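Side-chain contacts in probable ATP-dependent kinase TDA10 (Saccharomyces cerevisiae, PDB 1ODF), which probably binds ATP and acts as an ATP-dependent kinase, although the substrate it phosphorylates is not yet known: residues Glu109-Ile114 with Ser193-Arg198; Tyr19-Phe24 with Glu57-Glu62. One frame throughout, in Å; residues are numbered along the deposited sequence.

Contact 1: Glu109-Ile114 with Ser193-Arg198; sequences EVLNTI and SDLLWR
Leu111 reaches out from helix 104-114 with one methyl, CD2, and lays it on the branch point of Leu195 at the end of helix 182-195. The two isobutyl groups cross at a slant. CD2 of Leu111 lies over the C-H side of Leu195 CG, with CD2 of Leu195 at 3.7 Å and CD1 at 3.8 Å from it. The modelled 3.3 Å between Leu111 CD2 and Leu195 CG is doubtful in detail, since Leu111 has strained torsions (chi1 -101°, chi2 7°). Leu195 has its CG anti to the backbone N (chi1 -165°), which carries the branch point across to helix 104-114, where it also packs on Leu107 and Gln108.

Leu196, the first residue to leave helical geometry, adds its CD2 at 3.9 Å from the same Leu111 CD2; its side chain also touches Leu158 of strand 155-160, so this leucine bridges helix 104-114 and the central sheet. Leucine suits these places because it is apolar and branched at its end, though Leu111 is modelled in a strained shape. Between Glu109-Ile114 and Ser193-Arg198 the contact is apolar: its hold probably rests on dispersion and partial exclusion of water, and depends on shape rather than on directed polar bonds.

Contact 2: Tyr19-Phe24 with Glu57-Glu62; sequences YIPEWF and EKYGGE
The ring of Tyr59 meets the ring of Phe24 in a T-shaped (edge-to-face) stack, joining two helices of a P-loop kinase fold: helix 44-59, which begins at the end of the predicted ATP-binding loop, and the N-terminal helix 8-24. The planes stand at 71° with centroids 5.4 Å apart, and the edge of Phe24 comes down on one face of Tyr59. CE1 of Phe24 does the touching, 3.7 Å from Tyr59 CE2 and offset toward the rim of the tyrosine ring. Such an arrangement sets the slightly positive ring hydrogens of phenylalanine against the pi electrons of tyrosine. Each ring has its CG anti to the carbonyl carbon (chi1 -74° in Phe24, -60° in Tyr59). The nearest CA atoms, of Pro21 and Tyr59, are 10.5 Å apart, a span that long aromatic side chains can fill.

Ile20 and Pro21 receive the far end of Tyr59. Branched Ile20 offers its CG2 methyl to the phenol at a slant while its buried side chain also packs on the sheet. Proline, lacking an N-H, suits the kink of the helix, and its side chain crosses that of Tyr59 at about a right angle. Replacing Tyr59 by alanine removes the ring, which would probably leave the Phe24 edge without its aromatic partner and open a gap beside Ile20 and Pro21. Behind this cluster Ile20 and Phe24 rest on Ile155, and Phe24 also has a cation-pi partner in Lys63. At the tip of the phenol, Tyr59 OH touches two carbons at equal distance, Ile20 CG2 and Pro21 CG, each 3.6 Å away.

How the contacts relate
Both segments of contact 2 come earlier in the chain than either of contact 1. Their centres lie about 22 Å apart and their nearest atoms about 11 Å, so they do not touch. What they share is the central sheet: strand 155-160 carries Leu158, against which contact 1 packs, and Ile155, against which contact 2 packs. Contact 1 is centred about 14 Å from the centre of the chain, contact 2 about 23 Å. Both lie away from the predicted ATP site, Gly38 to Ser45, though the helix that begins at the end of that loop leads on towards contact 2. A glycerol, probably from the crystallisation liquor, lies about 4 Å from the Leu195 side chain, and Asn112 OD1 is hydrogen-bonded to glycerol.

Contact 1: Glu109-Ile114 with Ser193-Arg198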
ATOM      1  N   GLU A 109       6.541 -12.151  10.803  1.00 44.34           N
ATOM      2  CA  GLU A 109       6.241 -12.439  12.202  1.00 46.50           C
ATOM      3  C   GLU A 109       4.873 -11.925  12.623  1.00 45.61           C
ATOM      4  O   GLU A 109       4.096 -12.647  13.249  1.00 45.84           O
ATOM      5  CB  GLU A 109       7.316 -11.837  13.103  1.00 48.82           C
ATOM      6  CG  GLU A 109       8.697 -12.412  12.863  1.00 54.34           C
ATOM      7  CD  GLU A 109       9.811 -11.556  13.449  1.00 58.00           C
ATOM      8  OE1 GLU A 109      10.994 -11.866  13.176  1.00 59.49           O
ATOM      9  OE2 GLU A 109       9.511 -10.580  14.178  1.00 59.02           O
ATOM     10  N   VAL A 110       4.586 -10.671  12.289  1.00 44.07           N
ATOM     11  CA  VAL A 110       3.306 -10.065  12.633  1.00 42.32           C
ATOM     12  C   VAL A 110       2.142 -10.892  12.061  1.00 42.02           C
ATOM     13  O   VAL A 110       1.174 -11.193  12.766  1.00 41.24           O
ATOM     14  CB  VAL A 110       3.251  -8.605  12.118  1.00 42.84           C
ATOM     15  CG1 VAL A 110       1.827  -8.077  12.145  1.00 39.72           C
ATOM     16  CG2 VAL A 110       4.153  -7.724  12.988  1.00 41.66           C
ATOM     17  N   LEU A 111       2.244 -11.263  10.790  1.00 40.95           N
ATOM     18  CA  LEU A 111       1.210 -12.065  10.154  1.00 42.02           C
ATOM     19  C   LEU A 111       1.064 -13.377  10.912  1.00 43.28           C
ATOM     20  O   LEU A 111      -0.056 -13.822  11.192  1.00 40.33           O
ATOM     21  CB  LEU A 111       1.574 -12.345   8.692  1.00 39.92           C
ATOM     22  CG  LEU A 111       0.911 -11.510   7.590  1.00 42.29           C
ATOM     23  CD1 LEU A 111       0.089 -10.385   8.174  1.00 39.71           C
ATOM     24  CD2 LEU A 111       1.988 -10.954   6.670  1.00 43.59           C
ATOM     25  N   ASN A 112       2.204 -13.987  11.239  1.00 45.00           N
ATOM     26  CA  ASN A 112       2.224 -15.248  11.979  1.00 47.17           C
ATOM     27  C   ASN A 112       1.445 -15.116  13.270  1.00 45.75           C
ATOM     28  O   ASN A 112       0.572 -15.932  13.568  1.00 46.32           O
ATOM     29  CB  ASN A 112       3.659 -15.670  12.328  1.00 49.92           C
ATOM     30  CG  ASN A 112       4.434 -16.151  11.124  1.00 52.71           C
ATOM     31  OD1 ASN A 112       3.869 -16.755  10.210  1.00 56.07           O
ATOM     32  ND2 ASN A 112       5.741 -15.901  11.121  1.00 54.52           N
ATOM     33  N   THR A 113       1.782 -14.088  14.036  1.00 44.28           N
ATOM     34  CA  THR A 113       1.127 -13.829  15.306  1.00 46.63           C
ATOM     35  C   THR A 113      -0.377 -13.622  15.118  1.00 47.84           C
ATOM     36  O   THR A 113      -1.185 -14.158  15.880  1.00 47.11           O
ATOM     37  CB  THR A 113       1.735 -12.584  15.992  1.00 47.38           C
ATOM     38  OG1 THR A 113       3.128 -12.816  16.255  1.00 47.76           O
ATOM     39  CG2 THR A 113       1.016 -12.283  17.300  1.00 47.08           C
ATOM     40  N   ILE A 114      -0.751 -12.855  14.098  1.00 48.63           N
ATOM     41  CA  ILE A 114      -2.159 -12.591  13.836  1.00 48.34           C
ATOM     42  C   ILE A 114      -2.929 -13.867  13.521  1.00 50.32           C
ATOM     43  O   ILE A 114      -4.003 -14.093  14.075  1.00 51.50           O
ATOM     44  CB  ILE A 114      -2.320 -11.573  12.695  1.00 47.72           C
ATOM     45  CG1 ILE A 114      -1.858 -10.206  13.191  1.00 46.10           C
ATOM     46  CG2 ILE A 114      -3.766 -11.513  12.220  1.00 46.51           C
ATOM     47  CD1 ILE A 114      -1.993  -9.125  12.182  1.00 46.47           C
ATOM     48  N   SER A 193       3.774 -10.082  -2.279  0.50 33.37           N
ATOM     49  CA  SER A 193       2.716 -10.822  -2.951  0.50 32.86           C
ATOM     50  C   SER A 193       2.500 -12.197  -2.321  0.50 32.86           C
ATOM     51  O   SER A 193       1.372 -12.580  -2.008  0.50 31.79           O
ATOM     52  CB  SER A 193       3.072 -10.988  -4.429  0.50 34.71           C
ATOM     53  OG  SER A 193       4.347 -11.595  -4.581  0.50 34.79           O
ATOM     54  N   ASP A 194       3.593 -12.929  -2.134  1.00 33.09           N
ATOM     55  CA  ASP A 194       3.549 -14.269  -1.555  1.00 35.59           C
ATOM     56  C   ASP A 194       2.964 -14.279  -0.150  1.00 36.54           C
ATOM     57  O   ASP A 194       2.192 -15.162   0.218  1.00 36.67           O
ATOM     58  CB  ASP A 194       4.963 -14.852  -1.506  1.00 36.89           C
ATOM     59  CG  ASP A 194       4.980 -16.316  -1.105  1.00 38.22           C
ATOM     60  OD1 ASP A 194       4.481 -17.144  -1.897  1.00 38.07           O
ATOM     61  OD2 ASP A 194       5.486 -16.635  -0.004  1.00 36.88           O
ATOM     62  N   LEU A 195       3.347 -13.274   0.619  1.00 36.72           N
ATOM     63  CA  LEU A 195       2.912 -13.123   1.994  1.00 37.22           C
ATOM     64  C   LEU A 195       1.496 -12.552   2.151  1.00 36.96           C
ATOM     65  O   LEU A 195       0.803 -12.854   3.133  1.00 34.86           O
ATOM     66  CB  LEU A 195       3.911 -12.214   2.701  1.00 39.62           C
ATOM     67  CG  LEU A 195       3.942 -12.134   4.221  1.00 44.52           C
ATOM     68  CD1 LEU A 195       4.089 -13.530   4.829  1.00 43.11           C
ATOM     69  CD2 LEU A 195       5.116 -11.237   4.624  1.00 46.96           C
ATOM     70  N   LEU A 196       1.054 -11.764   1.169  1.00 33.76           N
ATOM     71  CA  LEU A 196      -0.247 -11.108   1.262  1.00 33.10           C
ATOM     72  C   LEU A 196      -1.347 -11.429   0.243  1.00 33.14           C
ATOM     73  O   LEU A 196      -2.110 -12.378   0.434  1.00 32.84           O
ATOM     74  CB  LEU A 196      -0.025  -9.586   1.309  1.00 30.49           C
ATOM     75  CG  LEU A 196       0.878  -9.114   2.456  1.00 29.84           C
ATOM     76  CD1 LEU A 196       1.356  -7.677   2.216  1.00 29.26           C
ATOM     77  CD2 LEU A 196       0.124  -9.237   3.767  1.00 28.64           C
ATOM     78  N   TRP A 197      -1.436 -10.644  -0.835  1.00 32.62           N
ATOM     79  CA  TRP A 197      -2.514 -10.845  -1.808  1.00 33.60           C
ATOM     80  C   TRP A 197      -2.483 -12.118  -2.646  1.00 34.90           C
ATOM     81  O   TRP A 197      -3.430 -12.399  -3.369  1.00 33.45           O
ATOM     82  CB  TRP A 197      -2.662  -9.610  -2.706  1.00 32.47           C
ATOM     83  CG  TRP A 197      -1.399  -9.166  -3.360  1.00 32.85           C
ATOM     84  CD1 TRP A 197      -0.899  -9.589  -4.555  1.00 33.53           C
ATOM     85  CD2 TRP A 197      -0.459  -8.219  -2.843  1.00 31.09           C
ATOM     86  NE1 TRP A 197       0.296  -8.964  -4.817  1.00 33.56           N
ATOM     87  CE2 TRP A 197       0.589  -8.117  -3.780  1.00 32.89           C
ATOM     88  CE3 TRP A 197      -0.400  -7.446  -1.677  1.00 31.72           C
ATOM     89  CZ2 TRP A 197       1.688  -7.270  -3.590  1.00 32.97           C
ATOM     90  CZ3 TRP A 197       0.695  -6.603  -1.487  1.00 32.64           C
ATOM     91  CH2 TRP A 197       1.722  -6.524  -2.442  1.00 30.82           C
ATOM     92  N   ARG A 198      -1.405 -12.891  -2.543  1.00 37.74           N
ATOM     93  CA  ARG A 198      -1.303 -14.163  -3.259  1.00 39.83           C
ATOM     94  C   ARG A 198      -1.241 -15.270  -2.205  1.00 39.27           C
ATOM     95  O   ARG A 198      -1.089 -16.444  -2.532  1.00 42.11           O
ATOM     96  CB  ARG A 198      -0.050 -14.211  -4.145  1.00 42.62           C
ATOM     97  CG  ARG A 198      -0.061 -13.207  -5.281  1.00 47.12           C
ATOM     98  CD  ARG A 198      -1.031 -13.609  -6.369  1.00 54.45           C
ATOM     99  NE  ARG A 198      -0.439 -14.584  -7.283  1.00 59.76           N
ATOM    100  CZ  ARG A 198      -1.120 -15.559  -7.879  1.00 61.60           C
ATOM    101  NH1 ARG A 198      -2.424 -15.698  -7.654  1.00 62.07           N
ATOM    102  NH2 ARG A 198      -0.494 -16.399  -8.696  1.00 61.09           N
TER

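Contact 2: Tyr19-Phe24 with Glu57-Glu62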
ATOM      1  N   TYR A  19     -20.401  -5.756   1.950  1.00 35.00           N
ATOM      2  CA  TYR A  19     -19.546  -6.925   2.071  1.00 34.80           C
ATOM      3  C   TYR A  19     -19.031  -7.339   3.444  1.00 33.99           C
ATOM      4  O   TYR A  19     -18.910  -8.534   3.709  1.00 32.30           O
ATOM      5  CB  TYR A  19     -18.383  -6.820   1.084  1.00 34.33           C
ATOM      6  CG  TYR A  19     -18.820  -7.052  -0.348  1.00 35.69           C
ATOM      7  CD1 TYR A  19     -19.264  -5.997  -1.148  1.00 36.56           C
ATOM      8  CD2 TYR A  19     -18.845  -8.341  -0.884  1.00 35.08           C
ATOM      9  CE1 TYR A  19     -19.730  -6.224  -2.455  1.00 36.55           C
ATOM     10  CE2 TYR A  19     -19.303  -8.579  -2.176  1.00 36.71           C
ATOM     11  CZ  TYR A  19     -19.744  -7.519  -2.956  1.00 36.14           C
ATOM     12  OH  TYR A  19     -20.188  -7.767  -4.230  1.00 34.70           O
ATOM     13  N   ILE A  20     -18.731  -6.380   4.313  1.00 33.50           N
ATOM     14  CA  ILE A  20     -18.232  -6.735   5.633  1.00 33.25           C
ATOM     15  C   ILE A  20     -19.289  -7.512   6.419  1.00 34.01           C
ATOM     16  O   ILE A  20     -18.992  -8.571   6.981  1.00 34.55           O
ATOM     17  CB  ILE A  20     -17.743  -5.491   6.402  1.00 30.78           C
ATOM     18  CG1 ILE A  20     -16.394  -5.046   5.805  1.00 28.48           C
ATOM     19  CG2 ILE A  20     -17.590  -5.809   7.892  1.00 31.05           C
ATOM     20  CD1 ILE A  20     -15.813  -3.764   6.390  1.00 28.16           C
ATOM     21  N   PRO A  21     -20.537  -7.012   6.454  1.00 33.16           N
ATOM     22  CA  PRO A  21     -21.583  -7.733   7.184  1.00 33.48           C
ATOM     23  C   PRO A  21     -21.766  -9.146   6.608  1.00 34.01           C
ATOM     24  O   PRO A  21     -21.996 -10.105   7.348  1.00 32.44           O
ATOM     25  CB  PRO A  21     -22.810  -6.851   6.980  1.00 33.36           C
ATOM     26  CG  PRO A  21     -22.197  -5.462   6.930  1.00 34.52           C
ATOM     27  CD  PRO A  21     -21.027  -5.694   6.009  1.00 34.33           C
ATOM     28  N   GLU A  22     -21.655  -9.262   5.286  1.00 32.71           N
ATOM     29  CA  GLU A  22     -21.781 -10.553   4.625  1.00 33.88           C
ATOM     30  C   GLU A  22     -20.634 -11.490   5.020  1.00 33.81           C
ATOM     31  O   GLU A  22     -20.802 -12.712   5.063  1.00 34.53           O
ATOM     32  CB  GLU A  22     -21.845 -10.368   3.105  1.00 34.62           C
ATOM     33  CG  GLU A  22     -23.250  -9.991   2.612  1.00 34.83           C
ATOM     34  CD  GLU A  22     -23.317  -9.694   1.117  1.00 38.77           C
ATOM     35  OE1 GLU A  22     -22.457 -10.196   0.356  1.00 38.94           O
ATOM     36  OE2 GLU A  22     -24.249  -8.966   0.696  1.00 40.45           O
ATOM     37  N   TRP A  23     -19.467 -10.924   5.305  1.00 32.61           N
ATOM     38  CA  TRP A  23     -18.346 -11.739   5.737  1.00 32.25           C
ATOM     39  C   TRP A  23     -18.611 -12.240   7.169  1.00 33.55           C
ATOM     40  O   TRP A  23     -18.361 -13.401   7.486  1.00 31.59           O
ATOM     41  CB  TRP A  23     -17.052 -10.926   5.703  1.00 32.55           C
ATOM     42  CG  TRP A  23     -15.957 -11.507   6.568  1.00 29.97           C
ATOM     43  CD1 TRP A  23     -15.549 -11.055   7.794  1.00 29.98           C
ATOM     44  CD2 TRP A  23     -15.130 -12.635   6.258  1.00 29.61           C
ATOM     45  NE1 TRP A  23     -14.509 -11.829   8.268  1.00 30.16           N
ATOM     46  CE2 TRP A  23     -14.230 -12.806   7.347  1.00 30.82           C
ATOM     47  CE3 TRP A  23     -15.058 -13.521   5.169  1.00 26.08           C
ATOM     48  CZ2 TRP A  23     -13.267 -13.826   7.372  1.00 27.04           C
ATOM     49  CZ3 TRP A  23     -14.106 -14.535   5.193  1.00 26.79           C
ATOM     50  CH2 TRP A  23     -13.219 -14.677   6.294  1.00 29.06           C
ATOM     51  N   PHE A  24     -19.125 -11.360   8.029  1.00 33.83           N
ATOM     52  CA  PHE A  24     -19.422 -11.732   9.411  1.00 35.12           C
ATOM     53  C   PHE A  24     -20.556 -12.768   9.488  1.00 36.21           C
ATOM     54  O   PHE A  24     -20.586 -13.604  10.387  1.00 33.30           O
ATOM     55  CB  PHE A  24     -19.769 -10.480  10.222  1.00 34.04           C
ATOM     56  CG  PHE A  24     -18.573  -9.621  10.545  1.00 34.85           C
ATOM     57  CD1 PHE A  24     -18.686  -8.236  10.612  1.00 33.53           C
ATOM     58  CD2 PHE A  24     -17.329 -10.201  10.790  1.00 32.48           C
ATOM     59  CE1 PHE A  24     -17.573  -7.434  10.920  1.00 33.79           C
ATOM     60  CE2 PHE A  24     -16.209  -9.407  11.099  1.00 34.29           C
ATOM     61  CZ  PHE A  24     -16.332  -8.025  11.164  1.00 32.71           C
ATOM     62  N   GLU A  57     -16.125   3.108  14.639  1.00 52.70           N
ATOM     63  CA  GLU A  57     -17.362   3.668  15.161  1.00 55.40           C
ATOM     64  C   GLU A  57     -18.517   2.691  15.015  1.00 55.22           C
ATOM     65  O   GLU A  57     -19.347   2.574  15.910  1.00 55.24           O
ATOM     66  CB  GLU A  57     -17.709   4.972  14.444  1.00 57.73           C
ATOM     67  CG  GLU A  57     -16.686   6.078  14.649  1.00 63.43           C
ATOM     68  CD  GLU A  57     -17.087   7.372  13.965  1.00 66.36           C
ATOM     69  OE1 GLU A  57     -17.316   7.346  12.733  1.00 67.17           O
ATOM     70  OE2 GLU A  57     -17.172   8.413  14.659  1.00 67.38           O
ATOM     71  N   LYS A  58     -18.568   1.989  13.888  1.00 54.78           N
ATOM     72  CA  LYS A  58     -19.641   1.034  13.651  1.00 53.53           C
ATOM     73  C   LYS A  58     -19.569  -0.179  14.576  1.00 52.54           C
ATOM     74  O   LYS A  58     -20.531  -0.496  15.268  1.00 52.90           O
ATOM     75  CB  LYS A  58     -19.615   0.557  12.198  1.00 54.48           C
ATOM     76  CG  LYS A  58     -19.944   1.629  11.165  1.00 56.73           C
ATOM     77  CD  LYS A  58     -21.191   1.255  10.371  1.00 60.17           C
ATOM     78  CE  LYS A  58     -21.042  -0.104   9.697  1.00 59.78           C
ATOM     79  NZ  LYS A  58     -22.324  -0.579   9.092  1.00 63.26           N
ATOM     80  N   TYR A  59     -18.421  -0.846  14.597  1.00 51.45           N
ATOM     81  CA  TYR A  59     -18.253  -2.049  15.404  1.00 50.96           C
ATOM     82  C   TYR A  59     -17.605  -1.832  16.769  1.00 52.77           C
ATOM     83  O   TYR A  59     -17.672  -2.700  17.643  1.00 52.42           O
ATOM     84  CB  TYR A  59     -17.464  -3.084  14.600  1.00 47.07           C
ATOM     85  CG  TYR A  59     -18.158  -3.466  13.310  1.00 43.00           C
ATOM     86  CD1 TYR A  59     -17.874  -2.807  12.110  1.00 41.42           C
ATOM     87  CD2 TYR A  59     -19.153  -4.447  13.305  1.00 40.76           C
ATOM     88  CE1 TYR A  59     -18.572  -3.114  10.933  1.00 42.69           C
ATOM     89  CE2 TYR A  59     -19.854  -4.762  12.146  1.00 41.03           C
ATOM     90  CZ  TYR A  59     -19.567  -4.096  10.963  1.00 43.73           C
ATOM     91  OH  TYR A  59     -20.281  -4.419   9.828  1.00 42.70           O
ATOM     92  N   GLY A  60     -16.985  -0.670  16.944  1.00 53.57           N
ATOM     93  CA  GLY A  60     -16.347  -0.343  18.204  1.00 53.47           C
ATOM     94  C   GLY A  60     -15.857  -1.515  19.029  1.00 53.40           C
ATOM     95  O   GLY A  60     -14.856  -2.148  18.685  1.00 54.65           O
ATOM     96  N   GLY A  61     -16.575  -1.816  20.107  1.00 53.00           N
ATOM     97  CA  GLY A  61     -16.175  -2.890  21.006  1.00 53.11           C
ATOM     98  C   GLY A  61     -16.546  -4.331  20.688  1.00 52.91           C
ATOM     99  O   GLY A  61     -16.186  -5.233  21.443  1.00 54.79           O
ATOM    100  N   GLU A  62     -17.251  -4.568  19.590  1.00 50.96           N
ATOM    101  CA  GLU A  62     -17.639  -5.930  19.247  1.00 48.28           C
ATOM    102  C   GLU A  62     -16.647  -6.607  18.299  1.00 46.66           C
ATOM    103  O   GLU A  62     -16.725  -7.815  18.061  1.00 45.44           O
ATOM    104  CB  GLU A  62     -19.032  -5.929  18.625  1.00 48.82           C
ATOM    105  CG  GLU A  62     -20.127  -5.425  19.559  1.00 49.46           C
ATOM    106  CD  GLU A  62     -20.214  -6.235  20.838  1.00 49.60           C
ATOM    107  OE1 GLU A  62     -20.232  -7.481  20.749  1.00 49.02           O
ATOM    108  OE2 GLU A  62     -20.271  -5.626  21.931  1.00 50.42           O
TER